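PDB 3IN6: FMN-binding protein from Syntrophomonas wolfei subsp. wolfei, which binds flavin mononucleotide and, as a flavoprotein whose own reaction is not established, probably serves in redox chemistry. Local coordinates for residues V98-S103 / L133-V138; T33-V38 / A72-T77; L19-S24 / S92-R97. All coordinates share one frame; numbering follows the deposited sequence.

Contact 1. Residues V98-S103 / L133-V138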
loop_
_atom_site.group_PDB
_atom_site.type_symbol
_atom_site.label_atom_id
_atom_site.label_comp_id
_atom_site.label_asym_id
_atom_site.label_seq_id
_atom_site.Cartn_x
_atom_site.Cartn_y
_atom_site.Cartn_z
ATOM N N VAL A 98 1.608 9.157 -3.749
ATOM C CA VAL A 98 2.542 10.199 -3.390
ATOM C C VAL A 98 3.771 9.581 -2.713
ATOM O O VAL A 98 3.676 9.056 -1.597
ATOM C CB VAL A 98 1.896 11.217 -2.436
ATOM C CG1 VAL A 98 2.830 12.358 -2.197
ATOM C CG2 VAL A 98 0.531 11.735 -2.976
ATOM N N TYR A 99 4.926 9.685 -3.376
ATOM C CA TYR A 99 6.192 9.146 -2.883
ATOM C C TYR A 99 6.920 10.154 -2.030
ATOM O O TYR A 99 7.102 11.306 -2.429
ATOM C CB TYR A 99 7.077 8.718 -4.051
ATOM C CG TYR A 99 6.437 7.660 -4.906
ATOM C CD1 TYR A 99 5.480 7.993 -5.843
ATOM C CD2 TYR A 99 6.802 6.330 -4.796
ATOM C CE1 TYR A 99 4.901 7.059 -6.632
ATOM C CE2 TYR A 99 6.199 5.369 -5.579
ATOM C CZ TYR A 99 5.264 5.744 -6.506
ATOM O OH TYR A 99 4.649 4.814 -7.304
ATOM N N VAL A 100 7.410 9.693 -0.880
ATOM C CA VAL A 100 7.951 10.579 0.112
ATOM C C VAL A 100 9.265 10.118 0.762
ATOM O O VAL A 100 9.662 8.966 0.683
ATOM C CB VAL A 100 6.924 10.753 1.261
ATOM C CG1 VAL A 100 5.616 11.432 0.776
ATOM C CG2 VAL A 100 6.609 9.380 1.912
ATOM N N GLU A 101 9.900 11.058 1.431
ATOM C CA GLU A 101 11.078 10.787 2.250
ATOM C C GLU A 101 10.893 11.521 3.567
ATOM O O GLU A 101 10.502 12.680 3.566
ATOM C CB GLU A 101 12.351 11.259 1.577
ATOM C CG GLU A 101 12.665 10.497 0.327
ATOM C CD GLU A 101 14.000 10.911 -0.298
ATOM O OE1 GLU A 101 14.629 11.885 0.187
ATOM O OE2 GLU A 101 14.407 10.249 -1.282
ATOM N N LEU A 102 11.180 10.856 4.685
ATOM C CA LEU A 102 11.038 11.490 5.992
ATOM C C LEU A 102 12.042 12.616 6.174
ATOM O O LEU A 102 13.229 12.404 6.063
ATOM C CB LEU A 102 11.226 10.477 7.109
ATOM C CG LEU A 102 10.901 10.966 8.528
ATOM C CD1 LEU A 102 9.403 11.277 8.679
ATOM C CD2 LEU A 102 11.332 9.910 9.511
ATOM N N SER A 103 11.557 13.812 6.473
ATOM C CA SER A 103 12.415 14.965 6.704
ATOM C C SER A 103 12.615 15.249 8.173
ATOM O O SER A 103 13.703 15.644 8.586
ATOM C CB SER A 103 11.817 16.215 6.085
ATOM O OG SER A 103 11.769 16.078 4.691
ATOM N N LEU A 133 5.242 13.534 11.998
ATOM C CA LEU A 133 6.185 13.136 10.982
ATOM C C LEU A 133 6.088 14.132 9.840
ATOM O O LEU A 133 4.992 14.423 9.359
ATOM C CB LEU A 133 5.910 11.713 10.482
ATOM C CG LEU A 133 5.963 10.613 11.539
ATOM C CD1 LEU A 133 5.615 9.296 10.886
ATOM C CD2 LEU A 133 7.328 10.567 12.241
ATOM N N VAL A 134 7.232 14.663 9.415
ATOM C CA VAL A 134 7.243 15.632 8.335
ATOM C C VAL A 134 7.872 14.978 7.131
ATOM O O VAL A 134 9.021 14.529 7.208
ATOM C CB VAL A 134 8.018 16.909 8.730
ATOM C CG1 VAL A 134 7.894 17.959 7.632
ATOM C CG2 VAL A 134 7.497 17.455 10.084
ATOM N N PHE A 135 7.128 14.906 6.029
ATOM C CA PHE A 135 7.645 14.295 4.800
ATOM C C PHE A 135 7.902 15.283 3.678
ATOM O O PHE A 135 7.189 16.250 3.529
ATOM C CB PHE A 135 6.689 13.235 4.235
ATOM C CG PHE A 135 6.388 12.101 5.175
ATOM C CD1 PHE A 135 7.163 10.955 5.168
ATOM C CD2 PHE A 135 5.271 12.152 6.014
ATOM C CE1 PHE A 135 6.859 9.878 6.029
ATOM C CE2 PHE A 135 4.960 11.090 6.866
ATOM C CZ PHE A 135 5.768 9.947 6.874
ATOM N N LYS A 136 8.930 15.001 2.881
ATOM C CA LYS A 136 9.209 15.753 1.670
ATOM C C LYS A 136 8.636 14.926 0.550
ATOM O O LYS A 136 8.879 13.708 0.493
ATOM C CB LYS A 136 10.719 15.941 1.458
ATOM C CG LYS A 136 11.090 16.493 0.074
ATOM C CD LYS A 136 12.623 16.533 -0.113
ATOM C CE LYS A 136 13.013 16.952 -1.533
ATOM N NZ LYS A 136 14.499 16.935 -1.750
ATOM N N ILE A 137 7.870 15.572 -0.334
ATOM C CA ILE A 137 7.272 14.893 -1.470
ATOM C C ILE A 137 8.332 14.801 -2.547
ATOM O O ILE A 137 8.913 15.804 -2.941
ATOM C CB ILE A 137 6.071 15.631 -2.056
ATOM C CG1 ILE A 137 4.911 15.707 -1.048
ATOM C CG2 ILE A 137 5.641 14.945 -3.345
ATOM C CD1 ILE A 137 3.793 16.543 -1.503
ATOM N N VAL A 138 8.531 13.598 -3.057
ATOM C CA VAL A 138 9.580 13.315 -4.030
ATOM C C VAL A 138 9.051 13.060 -5.450
ATOM O O VAL A 138 9.744 13.332 -6.438
ATOM C CB VAL A 138 10.430 12.139 -3.489
ATOM C CG1 VAL A 138 11.021 11.304 -4.588
ATOM C CG2 VAL A 138 11.512 12.683 -2.535
#
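Glu-101 and Lys-136 face each other as an antiparallel hydrogen-bonded pair, tied both ways: Glu-101 N donates to Lys-136 O at 3.0 Å, and Lys-136 N returns a nearly straight bond (174°) to Glu-101 O at 2.9 Å. Two further bonds, Val-138 N to Tyr-99 O at 2.8 Å and Ser-103 N to Val-134 O at 2.7 Å, extend the ladder to both ends. This is the pairing of strands 92-106 and 131-141 at the middle of an all-antiparallel sheet, consistent with the split-barrel fold of FMN-binding proteins. Non-hydrogen-bonded pairs alternate with the bonded one: in Val-100/Ile-137 and Leu-102/Phe-135 the side chains point to the face opposite that of Glu-101 and Lys-136.

On the apolar face the ring of Phe-135 is central. With chi2 near -91° the ring is turned so that Leu-102 CD1 lies over one face, offset toward the rim, 4.3 Å from the ring centroid in a CH-pi contact. Val-100 CG2 comes obliquely to Phe-135 CD1 at 3.7 Å, and Phe-82 completes the cluster edge-to-face. An alanine at Phe-135 would probably open a gap between Val-100 CG2 and Leu-102 CD1 and leave Phe-82 without its aromatic partner. Farther along this face, the branched chains of Val-98 and Ile-137 touch through their methyl groups.

On the other face Val-138 CG2 lies against CG and the carboxylate carbon CD of Glu-101, while the charged ends of Glu-101 and Lys-136 stay apart. Tyr-99 OH is hydrogen-bonded to Asn-45 OD1 of the second subunit. Near the end of the paired region, Ser-103 OG lies 3.4 Å from Lys-136 CB.

Contact 2. Residues T33-V38 / A72-T77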
loop_
_atom_site.group_PDB
_atom_site.type_symbol
_atom_site.label_atom_id
_atom_site.label_comp_id
_atom_site.label_asym_id
_atom_site.label_seq_id
_atom_site.Cartn_x
_atom_site.Cartn_y
_atom_site.Cartn_z
ATOM N N THR A 33 -6.698 5.237 2.840
ATOM C CA THR A 33 -5.421 5.879 2.611
ATOM C C THR A 33 -4.348 5.054 3.336
ATOM O O THR A 33 -4.534 4.712 4.505
ATOM C CB THR A 33 -5.420 7.297 3.203
ATOM O OG1 THR A 33 -6.493 8.057 2.639
ATOM C CG2 THR A 33 -4.108 7.996 2.927
ATOM N N THR A 34 -3.226 4.773 2.671
ATOM C CA THR A 34 -2.170 3.959 3.259
ATOM C C THR A 34 -0.779 4.537 3.060
ATOM O O THR A 34 -0.573 5.388 2.178
ATOM C CB THR A 34 -2.118 2.526 2.630
ATOM O OG1 THR A 34 -1.694 2.610 1.251
ATOM C CG2 THR A 34 -3.452 1.811 2.758
ATOM N N LEU A 35 0.163 4.046 3.874
ATOM C CA LEU A 35 1.590 4.430 3.801
ATOM C C LEU A 35 2.398 3.121 3.778
ATOM O O LEU A 35 2.343 2.318 4.718
ATOM C CB LEU A 35 2.003 5.325 4.979
ATOM C CG LEU A 35 3.519 5.640 5.121
ATOM C CD1 LEU A 35 4.029 6.324 3.858
ATOM C CD2 LEU A 35 3.815 6.531 6.368
ATOM N N SER A 36 3.108 2.885 2.682
ATOM C CA SER A 36 3.893 1.689 2.546
ATOM C C SER A 36 5.327 2.109 2.873
ATOM O O SER A 36 5.781 3.157 2.410
ATOM C CB SER A 36 3.759 1.090 1.131
ATOM O OG SER A 36 2.424 0.712 0.849
ATOM N N THR A 37 6.006 1.298 3.683
ATOM C CA THR A 37 7.386 1.559 4.151
ATOM C C THR A 37 8.251 0.315 3.992
ATOM O O THR A 37 7.758 -0.710 3.559
ATOM C CB THR A 37 7.380 2.015 5.638
ATOM O OG1 THR A 37 6.788 0.996 6.470
ATOM C CG2 THR A 37 6.588 3.353 5.803
ATOM N N VAL A 38 9.545 0.418 4.329
ATOM C CA VAL A 38 10.496 -0.681 4.209
ATOM C C VAL A 38 11.603 -0.551 5.259
ATOM O O VAL A 38 11.891 0.561 5.691
ATOM C CB VAL A 38 11.186 -0.685 2.805
ATOM C CG1 VAL A 38 12.049 0.549 2.626
ATOM C CG2 VAL A 38 12.026 -1.953 2.600
ATOM N N ALA A 72 9.192 2.610 12.858
ATOM C CA ALA A 72 10.526 1.991 12.932
ATOM C C ALA A 72 11.171 1.921 11.542
ATOM O O ALA A 72 12.364 2.159 11.406
ATOM C CB ALA A 72 10.452 0.593 13.544
ATOM N N ASN A 73 10.396 1.559 10.523
ATOM C CA ASN A 73 10.901 1.528 9.133
ATOM C C ASN A 73 11.371 2.922 8.667
ATOM O O ASN A 73 12.524 3.104 8.192
ATOM C CB ASN A 73 9.834 0.984 8.200
ATOM C CG ASN A 73 9.649 -0.519 8.339
ATOM O OD1 ASN A 73 10.485 -1.213 8.919
ATOM N ND2 ASN A 73 8.567 -1.029 7.782
ATOM N N LEU A 74 10.522 3.922 8.871
ATOM C CA LEU A 74 10.872 5.292 8.478
ATOM C C LEU A 74 12.174 5.740 9.128
ATOM O O LEU A 74 12.988 6.382 8.473
ATOM C CB LEU A 74 9.739 6.263 8.788
ATOM C CG LEU A 74 8.500 6.036 7.924
ATOM C CD1 LEU A 74 7.327 6.866 8.461
ATOM C CD2 LEU A 74 8.794 6.335 6.417
ATOM N N LYS A 75 12.410 5.358 10.381
ATOM C CA LYS A 75 13.663 5.743 11.051
ATOM C C LYS A 75 14.855 4.957 10.528
ATOM O O LYS A 75 15.980 5.418 10.650
ATOM C CB LYS A 75 13.587 5.581 12.576
ATOM C CG LYS A 75 12.463 6.339 13.273
ATOM C CD LYS A 75 12.524 7.844 13.118
ATOM C CE LYS A 75 13.688 8.457 13.907
ATOM N NZ LYS A 75 13.667 9.942 13.829
ATOM N N GLU A 76 14.636 3.761 9.981
ATOM C CA GLU A 76 15.736 2.974 9.401
ATOM C C GLU A 76 16.104 3.424 7.998
ATOM O O GLU A 76 17.278 3.597 7.687
ATOM C CB GLU A 76 15.406 1.476 9.306
ATOM C CG GLU A 76 15.487 0.773 10.602
ATOM C CD GLU A 76 15.343 -0.733 10.502
ATOM O OE1 GLU A 76 15.570 -1.342 9.436
ATOM O OE2 GLU A 76 15.000 -1.309 11.541
ATOM N N THR A 77 15.106 3.587 7.148
ATOM C CA THR A 77 15.339 3.900 5.739
ATOM C C THR A 77 14.834 5.256 5.269
ATOM O O THR A 77 15.293 5.752 4.238
ATOM C CB THR A 77 14.660 2.845 4.845
ATOM O OG1 THR A 77 13.228 2.916 5.000
ATOM C CG2 THR A 77 15.137 1.482 5.201
HETATM O O HOH W 1 10.605 3.255 5.465
#
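Asn-73, on helix 68-77, meets Thr-37 near the end of strand 33-38 through a direct side-chain hydrogen bond. Asn-73 ND2 donates to Thr-37 OG1 at 3.0 Å, nearly straight at 171°, and the hydroxyl oxygen lies in the amide plane. The two side chains cross at about a right angle. Thr-37 OG1 sits between its own backbone N and carbonyl carbon (chi1 60°), where the amide can reach it. The CB of Asn-73 meanwhile packs on Val-38 O at 3.3 Å.

Leu-74 follows with purely apolar contacts. Its CD2 lies 3.8 Å from Thr-37 CG2, so the two branches of Thr-37 serve different neighbours, the hydroxyl Asn-73 and the methyl Leu-74. The other branch, CD1, meets Leu-35 CD2 tip to tip at 4.1 Å, where the helix packs on the sheet; Phe-135 of strand 131-141 lies against both leucines.

Thr-77, one helical turn beyond Asn-73 and linked to it by a backbone bond from Thr-77 N to Asn-73 O, reaches the end of the strand. Its OG1 stands 2.8 Å from Val-38 O, and the side chains of Thr-77 and Val-38 cross at about a right angle, Thr-77 OG1 lying 3.6 Å from Val-38 CG1. A water bridges the same two residues. Val-44 of the second subunit packs on Val-38, and Tyr-42 of that subunit on Thr-77.

The nearly straight, in-plane hydrogen bond probably restrains rotation of the Asn-73 amide, and the water takes up the N-H of Val-38 at 3.2 Å from its N and passes a hydrogen bond on to Thr-77 OG1.

Contact 3. Residues L19-S24 / S92-R97; sequences LEKARS and SKDGIR. With FMN (flavin mononucleotide), chain E.
Lys-21 and Asp-94 reach toward each other tip to tip in a salt bridge whose hydrogen bond is weak: the charges meet at 3.0 Å, from Lys-21 NZ to Asp-94 OD1, but the exact placing of the lysine end is doubtful. Lys-21 CG stands anti to the backbone N (chi1 -168°), and the extended chain beyond it carries NZ to Asp-94.

Asp-94 belongs to a classic beta bulge in which Lys-93 and Asp-94 both face Leu-86 of the neighbouring strand 79-87. Beyond the bulge, helix 2-28 lies across the antiparallel sheet, its local axis 8.3 Å from that of the strand and turned 105° to it. The small Ala-22 comes near the strand, its CA 6.1 Å from Ile-96 CA; its CB packs on Ile-96 CG1 at 4.0 Å, with the isoleucine pointing at the helix. Ile-140 of strand 131-141 touches both residues, and Leu-18 and Leu-25 of the same helix also pack on Ile-96. On the helix itself Arg-23 grips the carboxylate of Glu-20 side-on, with NE and NH2 each taking one oxygen.

One residue after Ile-96 the direction reverses. The side chain of Arg-97 leaves the strand away from the helix, and its guanidinium, after a bend at chi3, meets the FMN phosphate at its edge and near its plane, Arg-97 NH1 bonding FMN O2P at 3.1 Å. The FMN lies between the subunits, bonded also by Leu-145 N of this chain and by Thr-70 OG1 and Gly-66 N of the second subunit. Arg-97 NH1 also bonds Ile-46 O of the second subunit, and Arg-97 NH2 holds Pro-142 O.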
loop_
_atom_site.group_PDB
_atom_site.type_symbol
_atom_site.label_atom_id
_atom_site.label_comp_id
_atom_site.label_asym_id
_atom_site.label_seq_id
_atom_site.Cartn_x
_atom_site.Cartn_y
_atom_site.Cartn_z
ATOM N N LEU A 19 -0.107 17.521 -8.490
ATOM C CA LEU A 19 -0.044 18.181 -7.183
ATOM C C LEU A 19 -1.452 18.517 -6.666
ATOM O O LEU A 19 -1.747 18.343 -5.481
ATOM C CB LEU A 19 0.793 19.459 -7.256
ATOM C CG LEU A 19 2.318 19.284 -7.358
ATOM C CD1 LEU A 19 3.010 20.527 -7.919
ATOM C CD2 LEU A 19 2.851 18.898 -5.984
ATOM N N GLU A 20 -2.319 19.008 -7.533
ATOM C CA GLU A 20 -3.675 19.378 -7.073
ATOM C C GLU A 20 -4.532 18.178 -6.734
ATOM O O GLU A 20 -5.228 18.176 -5.722
ATOM C CB GLU A 20 -4.350 20.314 -8.049
ATOM C CG GLU A 20 -3.585 21.637 -8.163
ATOM C CD GLU A 20 -3.384 22.292 -6.807
ATOM O OE1 GLU A 20 -4.384 22.511 -6.093
ATOM O OE2 GLU A 20 -2.230 22.588 -6.460
ATOM N N LYS A 21 -4.461 17.143 -7.555
ATOM C CA LYS A 21 -5.206 15.924 -7.284
ATOM C C LYS A 21 -4.728 15.316 -5.969
ATOM O O LYS A 21 -5.526 14.866 -5.165
ATOM C CB LYS A 21 -5.019 14.929 -8.414
ATOM C CG LYS A 21 -5.977 13.767 -8.364
ATOM C CD LYS A 21 -5.809 12.949 -9.621
ATOM C CE LYS A 21 -6.927 11.981 -9.816
ATOM N NZ LYS A 21 -6.762 11.259 -11.102
ATOM N N ALA A 22 -3.417 15.327 -5.754
ATOM C CA ALA A 22 -2.834 14.810 -4.527
ATOM C C ALA A 22 -3.302 15.631 -3.323
ATOM O O ALA A 22 -3.706 15.066 -2.301
ATOM C CB ALA A 22 -1.307 14.826 -4.626
ATOM N N ARG A 23 -3.252 16.959 -3.459
ATOM C CA ARG A 23 -3.663 17.885 -2.399
ATOM C C ARG A 23 -5.055 17.542 -1.927
ATOM O O ARG A 23 -5.280 17.382 -0.731
ATOM C CB ARG A 23 -3.680 19.352 -2.885
ATOM C CG ARG A 23 -3.865 20.364 -1.763
ATOM C CD ARG A 23 -3.897 21.840 -2.247
ATOM N NE ARG A 23 -2.927 22.058 -3.288
ATOM C CZ ARG A 23 -1.615 22.084 -3.061
ATOM N NH1 ARG A 23 -1.151 21.926 -1.828
ATOM N NH2 ARG A 23 -0.784 22.263 -4.066
ATOM N N SER A 24 -5.988 17.448 -2.872
ATOM C CA SER A 24 -7.381 17.156 -2.539
ATOM C C SER A 24 -7.573 15.824 -1.832
ATOM O O SER A 24 -8.212 15.768 -0.782
ATOM C CB SER A 24 -8.252 17.167 -3.786
ATOM O OG SER A 24 -8.430 18.489 -4.249
ATOM N N SER A 92 -14.005 1.361 -9.508
ATOM C CA SER A 92 -12.897 2.296 -9.335
ATOM C C SER A 92 -13.426 3.721 -9.493
ATOM O O SER A 92 -14.201 3.996 -10.423
ATOM C CB SER A 92 -11.795 2.032 -10.360
ATOM O OG SER A 92 -10.797 3.033 -10.296
ATOM N N LYS A 93 -13.046 4.605 -8.572
ATOM C CA LYS A 93 -13.453 6.015 -8.626
ATOM C C LYS A 93 -12.298 6.942 -8.920
ATOM O O LYS A 93 -12.359 7.700 -9.885
ATOM C CB LYS A 93 -14.169 6.455 -7.341
ATOM C CG LYS A 93 -15.672 6.719 -7.509
ATOM C CD LYS A 93 -16.440 5.563 -8.100
ATOM C CE LYS A 93 -17.804 6.034 -8.557
ATOM N NZ LYS A 93 -18.583 4.941 -9.170
ATOM N N ASP A 94 -11.249 6.887 -8.094
ATOM C CA ASP A 94 -10.099 7.765 -8.268
ATOM C C ASP A 94 -9.005 7.426 -7.251
ATOM O O ASP A 94 -9.188 6.574 -6.391
ATOM C CB ASP A 94 -10.537 9.219 -8.062
ATOM C CG ASP A 94 -9.592 10.211 -8.699
ATOM O OD1 ASP A 94 -9.135 9.956 -9.837
ATOM O OD2 ASP A 94 -9.330 11.259 -8.071
ATOM N N GLY A 95 -7.862 8.088 -7.346
ATOM C CA GLY A 95 -6.779 7.841 -6.392
ATOM C C GLY A 95 -5.484 8.510 -6.779
ATOM O O GLY A 95 -5.389 9.127 -7.809
ATOM N N ILE A 96 -4.464 8.362 -5.955
ATOM C CA ILE A 96 -3.170 8.983 -6.242
ATOM C C ILE A 96 -2.097 8.242 -5.474
ATOM O O ILE A 96 -2.394 7.556 -4.473
ATOM C CB ILE A 96 -3.184 10.464 -5.779
ATOM C CG1 ILE A 96 -2.007 11.284 -6.351
ATOM C CG2 ILE A 96 -3.240 10.544 -4.219
ATOM C CD1 ILE A 96 -2.071 11.567 -7.862
ATOM N N ARG A 97 -0.856 8.367 -5.942
ATOM C CA ARG A 97 0.293 7.818 -5.251
ATOM C C ARG A 97 1.243 8.952 -5.014
ATOM O O ARG A 97 1.629 9.643 -5.963
ATOM C CB ARG A 97 0.988 6.740 -6.061
ATOM C CG ARG A 97 0.257 5.435 -6.087
ATOM C CD ARG A 97 0.980 4.401 -6.944
ATOM N NE ARG A 97 1.070 4.773 -8.352
ATOM C CZ ARG A 97 1.636 4.015 -9.291
ATOM N NH1 ARG A 97 2.163 2.832 -8.990
ATOM N NH2 ARG A 97 1.677 4.437 -10.545
HETATM N N1 FMN E . -1.544 -5.006 -13.262
HETATM C C2 FMN E . -1.010 -6.268 -13.187
HETATM O O2 FMN E . 0.101 -6.481 -13.681
HETATM N N3 FMN E . -1.721 -7.276 -12.548
HETATM C C4 FMN E . -2.968 -7.017 -11.995
HETATM O O4 FMN E . -3.603 -7.915 -11.439
HETATM C C4A FMN E . -3.506 -5.741 -12.080
HETATM N N5 FMN E . -4.749 -5.473 -11.534
HETATM C C5A FMN E . -5.278 -4.202 -11.625
HETATM C C6 FMN E . -6.532 -3.967 -11.066
HETATM C C7 FMN E . -7.099 -2.701 -11.132
HETATM C C7M FMN E . -8.454 -2.471 -10.521
HETATM C C8 FMN E . -6.404 -1.664 -11.755
HETATM C C8M FMN E . -7.008 -0.288 -11.823
HETATM C C9 FMN E . -5.142 -1.895 -12.305
HETATM C C9A FMN E . -4.565 -3.174 -12.253
HETATM N N10 FMN E . -3.299 -3.445 -12.796
HETATM C C10 FMN E . -2.785 -4.728 -12.719
HETATM C "C1'" FMN E . -2.479 -2.397 -13.513
HETATM C "C2'" FMN E . -1.350 -1.814 -12.660
HETATM O "O2'" FMN E . -1.867 -1.295 -11.462
HETATM C "C3'" FMN E . -0.620 -0.730 -13.462
HETATM O "O3'" FMN E . 0.113 -1.377 -14.487
HETATM C "C4'" FMN E . 0.285 0.155 -12.589
HETATM O "O4'" FMN E . 0.673 1.330 -13.268
HETATM C "C5'" FMN E . 1.550 -0.574 -12.194
HETATM O "O5'" FMN E . 2.315 0.238 -11.347
HETATM P P FMN E . 3.924 0.154 -11.320
HETATM O O1P FMN E . 4.344 -1.232 -10.897
HETATM O O2P FMN E . 4.411 1.165 -10.309
HETATM O O3P FMN E . 4.513 0.497 -12.682
#

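How the contacts relate
From the N terminus, helix 2-28 supplies 19-24, the first half of contact 3, and strand 33-38 then opens contact 2. That contact closes first, when helix 68-77 returns to the strand, so its loop lies wholly within the longer one that contact 3 completes at 92-97. Contact 1 begins directly afterwards on the same strand, 92-106, and closes at 133-138; no loops cross. Contact 1 touches both others: Phe-135 and Leu-133 meet Leu-74 of contact 2, and Val-98 CG2 meets Ala-22 CB of contact 3. Contacts 2 and 3 do not touch, their nearest atoms being about 7 Å apart. Together they tie two helices to one sheet.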